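Long-range contact in beta-L-arabinobiosidase (Bacteroides thetaiotaomicron, PDB 5MQR), which hydrolyses glycosidic bonds, probably in plant pectin, as a multidomain beta-L-arabinobiosidase that may also have sialidase activity: residues K681-T693 and K726-G738. Residues are numbered along the deposited sequence; the frame is centred on the assembly and turned at random.
Sequences KHIKETPVGYGMT and KYLDQIIHTWYRG
Y690 lies against helix 726-737 with its ring beside that of Y727, both side chains pointing the same way. The pair is oblique, with planes at 43°. CD1 of Y727 sits over one face of the Y690 ring, near its rim, 3.7 Å from CE2 of Y690. Y690 CG is anti to the carbonyl carbon and beside the backbone N (chi1 -65°), which brings the ring next to Q730. The two side chains cross at a slant, but the ring and amide planes are only 19° apart. Q730 OE1 accepts a fairly straight bond from Y690 N at 2.9 Å. At the far end of the ring, a water bridges Y690 OH and K726 NZ. On the backbone side, T734 OG1 lies 2.7 Å from Y690 O, and a second water donates to both T734 OG1 and V688 O. Among the buried residues, CG2 of I731 meets CB of M692, a selenomethionine, at 3.7 Å. I683 CG2 crosses to Y727 CD1 at 4.0 Å. With an alanine at Y690, a gap is likely to open beside Y727, and the water on K726 NZ to lose its phenolic partner. The contact joins the two-stranded hairpin 683-692 to a helix of the MGH1-like glycoside hydrolase region. M692 also touches helix 712-719. Y690 thus borders buried apolar groups and a polar rim: Q730 holds its N and T734 OG1 approaches its O, fixing the strand leaving the turn on the helix while the ring covers Y727.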
# COMPACT_ATOMS: atom_id res chain seq x y z
N LYS A 681 -7.20 13.30 28.32
CA LYS A 681 -7.88 14.05 29.37
C LYS A 681 -7.00 14.29 30.57
O LYS A 681 -7.23 15.23 31.34
CB LYS A 681 -9.14 13.33 29.85
CG LYS A 681 -10.28 13.28 28.83
CD LYS A 681 -11.40 12.36 29.32
CE LYS A 681 -12.64 12.43 28.44
NZ LYS A 681 -13.37 13.72 28.60
N HIS A 682 -5.99 13.42 30.75
CA HIS A 682 -5.14 13.44 31.93
C HIS A 682 -3.92 14.33 31.83
O HIS A 682 -3.20 14.50 32.81
CB HIS A 682 -4.76 12.01 32.34
CG HIS A 682 -5.94 11.22 32.78
ND1 HIS A 682 -6.36 11.19 34.09
CD2 HIS A 682 -6.82 10.47 32.08
CE1 HIS A 682 -7.44 10.44 34.19
NE2 HIS A 682 -7.75 10.00 32.98
N ILE A 683 -3.71 14.95 30.68
CA ILE A 683 -2.70 15.98 30.58
C ILE A 683 -3.23 17.21 31.29
O ILE A 683 -4.29 17.75 30.91
CB ILE A 683 -2.37 16.26 29.12
CG1 ILE A 683 -1.80 14.98 28.49
CG2 ILE A 683 -1.39 17.43 29.01
CD1 ILE A 683 -1.77 14.99 26.98
N LYS A 684 -2.52 17.66 32.32
CA LYS A 684 -2.95 18.78 33.17
C LYS A 684 -1.94 19.92 33.20
O LYS A 684 -0.77 19.67 33.39
CB LYS A 684 -3.11 18.23 34.57
CG LYS A 684 -3.79 19.16 35.58
CD LYS A 684 -3.97 18.39 36.88
CE LYS A 684 -4.51 19.26 38.00
NZ LYS A 684 -5.79 19.85 37.56
N GLU A 685 -2.38 21.16 33.03
CA GLU A 685 -1.46 22.30 33.18
C GLU A 685 -1.14 22.49 34.66
O GLU A 685 -2.01 22.30 35.49
CB GLU A 685 -2.02 23.59 32.54
CG GLU A 685 -2.19 23.43 31.02
CD GLU A 685 -2.63 24.67 30.23
OE1 GLU A 685 -3.06 25.71 30.80
OE2 GLU A 685 -2.57 24.55 28.97
N THR A 686 0.13 22.74 34.98
CA THR A 686 0.55 23.10 36.34
C THR A 686 1.54 24.24 36.26
O THR A 686 2.11 24.47 35.22
CB THR A 686 1.18 21.91 37.13
OG1 THR A 686 2.60 21.84 36.93
CG2 THR A 686 0.54 20.57 36.79
N PRO A 687 1.79 24.94 37.37
CA PRO A 687 2.80 26.02 37.28
C PRO A 687 4.22 25.56 36.90
O PRO A 687 5.00 26.39 36.46
CB PRO A 687 2.78 26.67 38.67
CG PRO A 687 1.47 26.24 39.30
CD PRO A 687 1.12 24.91 38.68
N VAL A 688 4.54 24.27 37.04
CA VAL A 688 5.84 23.75 36.60
C VAL A 688 5.82 22.97 35.28
O VAL A 688 6.79 22.31 34.93
CB VAL A 688 6.49 22.90 37.70
CG1 VAL A 688 6.74 23.78 38.92
CG2 VAL A 688 5.63 21.67 38.06
N GLY A 689 4.74 23.08 34.52
CA GLY A 689 4.58 22.34 33.27
C GLY A 689 3.54 21.24 33.41
O GLY A 689 2.89 21.10 34.45
N TYR A 690 3.39 20.46 32.35
CA TYR A 690 2.36 19.44 32.30
C TYR A 690 2.58 18.35 33.34
O TYR A 690 3.72 17.96 33.60
CB TYR A 690 2.28 18.80 30.92
CG TYR A 690 1.84 19.71 29.78
CD1 TYR A 690 0.55 20.27 29.74
CD2 TYR A 690 2.69 19.96 28.69
CE1 TYR A 690 0.13 21.04 28.66
CE2 TYR A 690 2.28 20.76 27.63
CZ TYR A 690 1.00 21.30 27.62
OH TYR A 690 0.59 22.08 26.58
N GLY A 691 1.46 17.91 33.93
CA GLY A 691 1.39 16.76 34.81
C GLY A 691 0.47 15.75 34.17
O GLY A 691 -0.25 16.09 33.22
N MSE A 692 0.51 14.51 34.68
CA MSE A 692 -0.41 13.44 34.27
C MSE A 692 -1.11 12.85 35.48
O MSE A 692 -0.48 12.23 36.35
CB MSE A 692 0.25 12.34 33.43
CG MSE A 692 -0.73 11.24 33.07
SE MSE A 692 -0.12 10.25 31.48
CE MSE A 692 -0.73 11.45 30.02
N THR A 693 -2.44 13.02 35.49
CA THR A 693 -3.30 12.48 36.52
C THR A 693 -3.64 11.00 36.32
O THR A 693 -3.40 10.41 35.24
CB THR A 693 -4.61 13.29 36.59
OG1 THR A 693 -5.18 13.34 35.28
CG2 THR A 693 -4.35 14.72 37.06
N LYS A 726 6.84 17.11 24.04
CA LYS A 726 6.75 18.07 25.14
C LYS A 726 5.88 17.59 26.31
O LYS A 726 6.19 17.90 27.44
CB LYS A 726 6.31 19.47 24.67
CG LYS A 726 4.84 19.57 24.28
CD LYS A 726 4.49 20.97 23.78
CE LYS A 726 3.00 21.03 23.46
NZ LYS A 726 2.60 22.27 22.78
N TYR A 727 4.83 16.81 26.03
CA TYR A 727 3.90 16.33 27.07
C TYR A 727 4.60 15.42 28.07
O TYR A 727 4.64 15.71 29.29
CB TYR A 727 2.66 15.61 26.45
CG TYR A 727 1.91 16.53 25.51
CD1 TYR A 727 1.19 17.63 26.00
CD2 TYR A 727 1.99 16.36 24.13
CE1 TYR A 727 0.54 18.51 25.15
CE2 TYR A 727 1.37 17.25 23.26
CZ TYR A 727 0.64 18.32 23.77
OH TYR A 727 0.02 19.17 22.93
N LEU A 728 5.16 14.33 27.56
CA LEU A 728 5.83 13.37 28.41
C LEU A 728 7.16 13.91 29.02
O LEU A 728 7.50 13.58 30.16
CB LEU A 728 6.05 12.07 27.65
CG LEU A 728 6.51 10.90 28.52
CD1 LEU A 728 5.64 10.67 29.76
CD2 LEU A 728 6.52 9.67 27.62
N ASP A 729 7.87 14.77 28.29
CA ASP A 729 9.05 15.44 28.85
C ASP A 729 8.69 16.14 30.18
O ASP A 729 9.33 15.96 31.20
CB ASP A 729 9.60 16.50 27.89
CG ASP A 729 10.43 15.95 26.74
OD1 ASP A 729 10.75 14.75 26.60
OD2 ASP A 729 10.77 16.82 25.92
N GLN A 730 7.63 16.94 30.11
CA GLN A 730 7.15 17.74 31.23
C GLN A 730 6.52 16.91 32.35
O GLN A 730 6.80 17.16 33.53
CB GLN A 730 6.18 18.83 30.74
CG GLN A 730 6.90 19.93 29.95
CD GLN A 730 6.02 21.06 29.48
OE1 GLN A 730 5.08 21.50 30.19
NE2 GLN A 730 6.30 21.56 28.29
N ILE A 731 5.71 15.92 31.98
CA ILE A 731 5.08 14.99 32.93
C ILE A 731 6.11 14.34 33.83
O ILE A 731 5.92 14.29 35.04
CB ILE A 731 4.25 13.90 32.22
CG1 ILE A 731 2.94 14.50 31.69
CG2 ILE A 731 3.91 12.75 33.15
CD1 ILE A 731 2.36 13.72 30.52
N ILE A 732 7.17 13.82 33.23
CA ILE A 732 8.29 13.24 33.96
C ILE A 732 9.01 14.31 34.78
O ILE A 732 9.22 14.12 35.98
CB ILE A 732 9.25 12.49 33.00
CG1 ILE A 732 8.55 11.23 32.48
CG2 ILE A 732 10.57 12.11 33.69
CD1 ILE A 732 9.24 10.60 31.30
N HIS A 733 9.39 15.43 34.16
CA HIS A 733 10.11 16.47 34.92
C HIS A 733 9.27 16.99 36.09
O HIS A 733 9.80 17.28 37.14
CB HIS A 733 10.61 17.60 34.03
CG HIS A 733 11.75 17.21 33.13
ND1 HIS A 733 12.13 17.95 32.03
CD2 HIS A 733 12.57 16.12 33.15
CE1 HIS A 733 13.14 17.35 31.42
NE2 HIS A 733 13.42 16.24 32.08
N THR A 734 7.95 17.06 35.92
CA THR A 734 7.06 17.48 36.99
C THR A 734 7.15 16.55 38.21
O THR A 734 7.24 17.03 39.34
CB THR A 734 5.62 17.56 36.46
OG1 THR A 734 5.52 18.64 35.52
CG2 THR A 734 4.62 17.75 37.57
N TRP A 735 7.14 15.23 37.98
CA TRP A 735 7.31 14.26 39.06
C TRP A 735 8.65 14.42 39.77
O TRP A 735 8.69 14.36 41.00
CB TRP A 735 7.16 12.79 38.59
CG TRP A 735 5.77 12.32 38.54
CD1 TRP A 735 5.06 12.00 37.42
CD2 TRP A 735 4.88 12.13 39.65
NE1 TRP A 735 3.79 11.61 37.76
CE2 TRP A 735 3.65 11.70 39.13
CE3 TRP A 735 5.01 12.28 41.02
CZ2 TRP A 735 2.56 11.40 39.94
CZ3 TRP A 735 3.93 12.00 41.83
CH2 TRP A 735 2.72 11.54 41.29
N TYR A 736 9.73 14.63 39.01
CA TYR A 736 11.09 14.57 39.60
C TYR A 736 11.67 15.92 40.02
O TYR A 736 12.58 15.97 40.85
CB TYR A 736 12.05 13.84 38.66
CG TYR A 736 11.78 12.36 38.61
CD1 TYR A 736 10.89 11.82 37.69
CD2 TYR A 736 12.41 11.48 39.50
CE1 TYR A 736 10.62 10.46 37.65
CE2 TYR A 736 12.15 10.12 39.47
CZ TYR A 736 11.27 9.61 38.53
OH TYR A 736 11.01 8.27 38.49
N ARG A 737 11.15 17.01 39.44
CA ARG A 737 11.67 18.35 39.72
C ARG A 737 10.60 19.37 40.03
O ARG A 737 10.90 20.54 40.19
CB ARG A 737 12.49 18.81 38.51
CG ARG A 737 13.71 17.94 38.27
CD ARG A 737 14.15 17.97 36.84
NE ARG A 737 15.18 16.97 36.59
CZ ARG A 737 15.90 16.88 35.47
NH1 ARG A 737 15.71 17.72 34.47
NH2 ARG A 737 16.83 15.94 35.36
N GLY A 738 9.35 18.94 40.17
CA GLY A 738 8.25 19.88 40.27
C GLY A 738 7.92 20.33 41.67
O GLY A 738 6.95 21.03 41.84
O HOH W 1 7.68 19.89 34.31
O HOH W 2 2.60 23.50 25.48
O HOH W 3 3.32 14.47 36.28
O HOH W 4 1.74 10.68 36.10